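Local coordinates for protein thymine dioxygenase (Neurospora crassa, PDB 5C3Q) that probably acts as a 2-oxoglutarate-dependent thymine 7-hydroxylase, a dioxygenase that oxidises the methyl group of thymine at a metal centre, at residues A37-Y49 with S264-V276. Sequence-based numbering, arbitrary orientation.
Sequences AILHGFQTAGFIY and SNDTIKSTVHRVV. With NI (nickel (II) ion), chain E; AKG (2-oxoglutaric acid), chain F; EDO (1,2-ethanediol), chain H.
Phe-47 turns the CZ edge of its ring to one face of the His-273 imidazole, toward the rim, an edge-to-face pair with centroids 5.3 Å apart and planes at 73°. The CB of His-273 lies 4.0 Å from Phe-47 CZ; chi1 of 52° tucks CG between the two backbone branches and turns the ring face to Phe-47, so that CG and ND1 both face that same CZ, 3.8 Å away. ND1 gives its hydrogen to Thr-271 O at 2.9 Å, nearly in the ring plane, while CD2 passes 3.3 Å from 2-oxoglutarate O5. At the tip, NE2 binds nickel at 2.2 Å, beside His-216 and Asp-218. Further back along 264-276, Thr-271 OG1 donates to Ala-45 O (2.6 Å), and a water links Gly-46 O to Thr-271 N. On helix 28-44, the carbonyl O of Phe-42 takes Lys-269 N at 2.9 Å, and Ile-268 CG2 packs on Phe-42 CB. The 264-276 segment leads up to the distal histidine of the HXD...H facial triad of the double-stranded beta-helix, where nickel probably takes the place of iron. Held at ND1 by Thr-271 O and at NE2 by nickel, the ring can hardly rotate, and Phe-47 packs against one face; the bond from ND1 is consistent with NE2 being the nitrogen that binds the metal.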
loop_
_atom_site.group_PDB
_atom_site.type_symbol
_atom_site.label_atom_id
_atom_site.label_comp_id
_atom_site.label_asym_id
_atom_site.label_seq_id
_atom_site.Cartn_x
_atom_site.Cartn_y
_atom_site.Cartn_z
ATOM N N ALA A 37 9.450 -13.707 13.014
ATOM C CA ALA A 37 9.118 -14.140 11.652
ATOM C C ALA A 37 8.647 -12.958 10.802
ATOM O O ALA A 37 9.028 -12.831 9.637
ATOM C CB ALA A 37 8.051 -15.227 11.679
ATOM N N ILE A 38 7.815 -12.107 11.397
ATOM C CA ILE A 38 7.355 -10.880 10.752
ATOM C C ILE A 38 8.550 -9.992 10.402
ATOM O O ILE A 38 8.698 -9.569 9.260
ATOM C CB ILE A 38 6.348 -10.121 11.646
ATOM C CG1 ILE A 38 5.023 -10.893 11.709
ATOM C CG2 ILE A 38 6.112 -8.705 11.137
ATOM C CD1 ILE A 38 4.090 -10.456 12.823
ATOM N N LEU A 39 9.402 -9.725 11.388
ATOM C CA LEU A 39 10.595 -8.910 11.170
ATOM C C LEU A 39 11.517 -9.507 10.102
ATOM O O LEU A 39 11.987 -8.795 9.224
ATOM C CB LEU A 39 11.370 -8.718 12.471
ATOM C CG LEU A 39 12.656 -7.893 12.347
ATOM C CD1 LEU A 39 12.363 -6.491 11.833
ATOM C CD2 LEU A 39 13.389 -7.836 13.674
ATOM N N HIS A 40 11.767 -10.809 10.175
ATOM C CA HIS A 40 12.630 -11.470 9.200
ATOM C C HIS A 40 12.089 -11.294 7.779
ATOM O O HIS A 40 12.860 -11.070 6.845
ATOM C CB HIS A 40 12.793 -12.951 9.532
ATOM C CG HIS A 40 13.775 -13.658 8.651
ATOM N ND1 HIS A 40 15.138 -13.511 8.787
ATOM C CD2 HIS A 40 13.590 -14.506 7.614
ATOM C CE1 HIS A 40 15.752 -14.242 7.877
ATOM N NE2 HIS A 40 14.836 -14.857 7.152
ATOM N N GLY A 41 10.768 -11.377 7.626
ATOM C CA GLY A 41 10.108 -11.108 6.343
ATOM C C GLY A 41 10.381 -9.707 5.814
ATOM O O GLY A 41 10.714 -9.533 4.639
ATOM N N PHE A 42 10.245 -8.705 6.677
ATOM C CA PHE A 42 10.525 -7.322 6.284
ATOM C C PHE A 42 12.013 -7.097 5.988
ATOM O O PHE A 42 12.355 -6.292 5.127
ATOM C CB PHE A 42 10.044 -6.328 7.345
ATOM C CG PHE A 42 8.540 -6.208 7.447
ATOM C CD1 PHE A 42 7.759 -6.007 6.316
ATOM C CD2 PHE A 42 7.908 -6.278 8.684
ATOM C CE1 PHE A 42 6.384 -5.886 6.410
ATOM C CE2 PHE A 42 6.533 -6.159 8.784
ATOM C CZ PHE A 42 5.768 -5.959 7.646
ATOM N N GLN A 43 12.891 -7.809 6.691
ATOM C CA GLN A 43 14.338 -7.656 6.505
ATOM C C GLN A 43 14.887 -8.338 5.250
ATOM O O GLN A 43 16.021 -8.074 4.859
ATOM C CB GLN A 43 15.103 -8.192 7.725
ATOM C CG GLN A 43 14.944 -7.362 8.990
ATOM C CD GLN A 43 15.639 -7.984 10.188
ATOM O OE1 GLN A 43 15.783 -9.197 10.270
ATOM N NE2 GLN A 43 16.057 -7.154 11.131
ATOM N N THR A 44 14.101 -9.211 4.625
ATOM C CA THR A 44 14.585 -10.013 3.504
ATOM C C THR A 44 13.802 -9.692 2.236
ATOM O O THR A 44 14.371 -9.196 1.261
ATOM C CB THR A 44 14.524 -11.519 3.833
ATOM O OG1 THR A 44 13.204 -11.873 4.264
ATOM C CG2 THR A 44 15.517 -11.853 4.940
ATOM N N ALA A 45 12.495 -9.939 2.262
ATOM C CA ALA A 45 11.628 -9.700 1.105
ATOM C C ALA A 45 11.031 -8.296 1.077
ATOM O O ALA A 45 10.702 -7.783 0.007
ATOM C CB ALA A 45 10.509 -10.726 1.075
ATOM N N GLY A 46 10.864 -7.691 2.248
ATOM C CA GLY A 46 10.172 -6.410 2.364
ATOM C C GLY A 46 8.662 -6.555 2.355
ATOM O O GLY A 46 7.945 -5.565 2.503
ATOM N N PHE A 47 8.195 -7.797 2.203
ATOM C CA PHE A 47 6.786 -8.146 2.054
ATOM C C PHE A 47 6.476 -9.346 2.946
ATOM O O PHE A 47 7.307 -10.250 3.076
ATOM C CB PHE A 47 6.501 -8.562 0.605
ATOM C CG PHE A 47 6.030 -7.444 -0.281
ATOM C CD1 PHE A 47 6.921 -6.492 -0.760
ATOM C CD2 PHE A 47 4.704 -7.363 -0.661
ATOM C CE1 PHE A 47 6.485 -5.464 -1.584
ATOM C CE2 PHE A 47 4.261 -6.336 -1.486
ATOM C CZ PHE A 47 5.156 -5.391 -1.950
ATOM N N ILE A 48 5.290 -9.349 3.558
ATOM C CA ILE A 48 4.735 -10.542 4.213
ATOM C C ILE A 48 3.241 -10.673 3.881
ATOM O O ILE A 48 2.617 -9.712 3.417
ATOM C CB ILE A 48 4.927 -10.506 5.748
ATOM C CG1 ILE A 48 4.141 -9.344 6.373
ATOM C CG2 ILE A 48 6.410 -10.395 6.093
ATOM C CD1 ILE A 48 4.187 -9.310 7.887
ATOM N N TYR A 49 2.687 -11.866 4.085
ATOM C CA TYR A 49 1.232 -12.059 4.096
ATOM C C TYR A 49 0.835 -12.341 5.535
ATOM O O TYR A 49 1.474 -13.162 6.205
ATOM C CB TYR A 49 0.801 -13.265 3.263
ATOM C CG TYR A 49 0.749 -13.109 1.757
ATOM C CD1 TYR A 49 1.801 -12.544 1.046
ATOM C CD2 TYR A 49 -0.334 -13.613 1.033
ATOM C CE1 TYR A 49 1.760 -12.451 -0.339
ATOM C CE2 TYR A 49 -0.385 -13.525 -0.348
ATOM C CZ TYR A 49 0.661 -12.947 -1.030
ATOM O OH TYR A 49 0.610 -12.860 -2.405
ATOM N N SER A 264 14.902 2.328 9.509
ATOM C CA SER A 264 15.566 1.107 9.960
ATOM C C SER A 264 17.042 1.028 9.564
ATOM O O SER A 264 17.693 0.004 9.794
ATOM C CB SER A 264 14.825 -0.105 9.384
ATOM O OG SER A 264 15.094 -0.271 8.002
ATOM N N ASN A 265 17.562 2.095 8.957
ATOM C CA ASN A 265 18.923 2.123 8.440
ATOM C C ASN A 265 19.166 1.036 7.395
ATOM O O ASN A 265 20.229 0.413 7.370
ATOM C CB ASN A 265 19.945 2.009 9.579
ATOM C CG ASN A 265 21.305 2.553 9.185
ATOM O OD1 ASN A 265 21.390 3.620 8.591
ATOM N ND2 ASN A 265 22.372 1.813 9.495
ATOM N N ASP A 266 18.159 0.825 6.548
ATOM C CA ASP A 266 18.139 -0.228 5.522
ATOM C C ASP A 266 18.275 -1.667 6.039
ATOM O O ASP A 266 18.683 -2.551 5.289
ATOM C CB ASP A 266 19.188 0.051 4.431
ATOM C CG ASP A 266 18.823 1.240 3.562
ATOM O OD1 ASP A 266 17.625 1.581 3.483
ATOM O OD2 ASP A 266 19.735 1.835 2.956
ATOM N N THR A 267 17.923 -1.915 7.298
ATOM C CA THR A 267 17.825 -3.296 7.773
ATOM C C THR A 267 16.495 -3.894 7.304
ATOM O O THR A 267 16.389 -5.099 7.118
ATOM C CB THR A 267 17.975 -3.420 9.303
ATOM O OG1 THR A 267 17.008 -2.598 9.960
ATOM C CG2 THR A 267 19.368 -3.005 9.734
ATOM N N ILE A 268 15.493 -3.035 7.111
ATOM C CA ILE A 268 14.212 -3.423 6.525
ATOM C C ILE A 268 14.155 -2.959 5.069
ATOM O O ILE A 268 14.605 -1.857 4.749
ATOM C CB ILE A 268 13.036 -2.853 7.341
ATOM C CG1 ILE A 268 12.915 -3.640 8.654
ATOM C CG2 ILE A 268 11.737 -2.919 6.536
ATOM C CD1 ILE A 268 11.973 -3.053 9.678
ATOM N N LYS A 269 13.608 -3.809 4.197
ATOM C CA LYS A 269 13.586 -3.558 2.755
ATOM C C LYS A 269 12.263 -2.946 2.308
ATOM O O LYS A 269 11.204 -3.343 2.787
ATOM C CB LYS A 269 13.799 -4.861 1.964
ATOM C CG LYS A 269 14.914 -5.762 2.466
ATOM C CD LYS A 269 16.283 -5.110 2.374
ATOM C CE LYS A 269 17.354 -6.053 2.906
ATOM N NZ LYS A 269 18.731 -5.542 2.710
ATOM N N SER A 270 12.336 -1.981 1.393
ATOM C CA SER A 270 11.165 -1.479 0.686
ATOM C C SER A 270 11.301 -1.924 -0.760
ATOM O O SER A 270 12.205 -1.482 -1.463
ATOM C CB SER A 270 11.072 0.042 0.761
ATOM O OG SER A 270 9.923 0.488 0.052
ATOM N N THR A 271 10.402 -2.798 -1.195
ATOM C CA THR A 271 10.601 -3.567 -2.424
ATOM C C THR A 271 9.702 -3.073 -3.548
ATOM O O THR A 271 8.541 -2.713 -3.321
ATOM C CB THR A 271 10.348 -5.060 -2.149
ATOM O OG1 THR A 271 11.200 -5.473 -1.074
ATOM C CG2 THR A 271 10.633 -5.927 -3.367
ATOM N N VAL A 272 10.257 -3.073 -4.758
ATOM C CA VAL A 272 9.563 -2.600 -5.945
ATOM C C VAL A 272 8.456 -3.588 -6.291
ATOM O O VAL A 272 8.663 -4.803 -6.254
ATOM C CB VAL A 272 10.534 -2.442 -7.137
ATOM C CG1 VAL A 272 9.795 -2.062 -8.417
ATOM C CG2 VAL A 272 11.604 -1.397 -6.822
ATOM N N HIS A 273 7.281 -3.054 -6.617
ATOM C CA HIS A 273 6.142 -3.864 -7.014
ATOM C C HIS A 273 5.288 -3.131 -8.049
ATOM O O HIS A 273 5.432 -1.927 -8.251
ATOM C CB HIS A 273 5.305 -4.251 -5.790
ATOM C CG HIS A 273 4.921 -3.093 -4.929
ATOM N ND1 HIS A 273 5.836 -2.389 -4.174
ATOM C CD2 HIS A 273 3.722 -2.511 -4.705
ATOM C CE1 HIS A 273 5.214 -1.422 -3.525
ATOM N NE2 HIS A 273 3.932 -1.476 -3.831
ATOM N N ARG A 274 4.409 -3.881 -8.707
ATOM C CA ARG A 274 3.585 -3.358 -9.789
ATOM C C ARG A 274 2.342 -4.222 -9.929
ATOM O O ARG A 274 2.229 -5.262 -9.276
ATOM C CB ARG A 274 4.369 -3.352 -11.106
ATOM C CG ARG A 274 4.610 -4.732 -11.700
ATOM C CD ARG A 274 5.574 -4.693 -12.872
ATOM N NE ARG A 274 5.718 -6.013 -13.482
ATOM C CZ ARG A 274 6.368 -6.261 -14.617
ATOM N NH1 ARG A 274 6.954 -5.281 -15.295
ATOM N NH2 ARG A 274 6.424 -7.501 -15.082
ATOM N N VAL A 275 1.414 -3.788 -10.778
ATOM C CA VAL A 275 0.267 -4.611 -11.143
ATOM C C VAL A 275 0.196 -4.700 -12.665
ATOM O O VAL A 275 0.150 -3.679 -13.349
ATOM C CB VAL A 275 -1.063 -4.066 -10.588
ATOM C CG1 VAL A 275 -2.198 -5.045 -10.870
ATOM C CG2 VAL A 275 -0.963 -3.820 -9.090
ATOM N N VAL A 276 0.191 -5.929 -13.176
ATOM C CA VAL A 276 0.130 -6.185 -14.614
ATOM C C VAL A 276 -1.094 -7.044 -14.911
ATOM O O VAL A 276 -1.962 -7.208 -14.053
ATOM C CB VAL A 276 1.425 -6.862 -15.130
ATOM C CG1 VAL A 276 2.612 -5.928 -14.946
ATOM C CG2 VAL A 276 1.682 -8.195 -14.432
HETATM NI NI NI E . 2.347 0.114 -3.918
HETATM C C1 AKG F . -0.400 0.963 -4.651
HETATM O O1 AKG F . 0.613 1.552 -4.190
HETATM O O2 AKG F . -1.492 1.551 -4.790
HETATM C C2 AKG F . -0.300 -0.450 -5.049
HETATM O O5 AKG F . 0.799 -0.999 -5.076
HETATM C C3 AKG F . -1.555 -1.214 -5.427
HETATM C C4 AKG F . -1.248 -2.693 -5.645
HETATM C C5 AKG F . -2.500 -3.485 -5.938
HETATM O O3 AKG F . -2.490 -4.705 -5.673
HETATM O O4 AKG F . -3.496 -2.920 -6.440
HETATM C C1 EDO H . 13.946 -8.016 -2.127
HETATM O O1 EDO H . 14.928 -8.123 -3.165
HETATM C C2 EDO H . 14.318 -6.853 -1.216
HETATM O O2 EDO H . 13.900 -5.610 -1.796
HETATM O O HOH W 1 15.756 -4.435 11.687
HETATM O O HOH W 2 8.289 -3.459 0.582
HETATM O O HOH W 3 1.303 -0.815 -2.208
#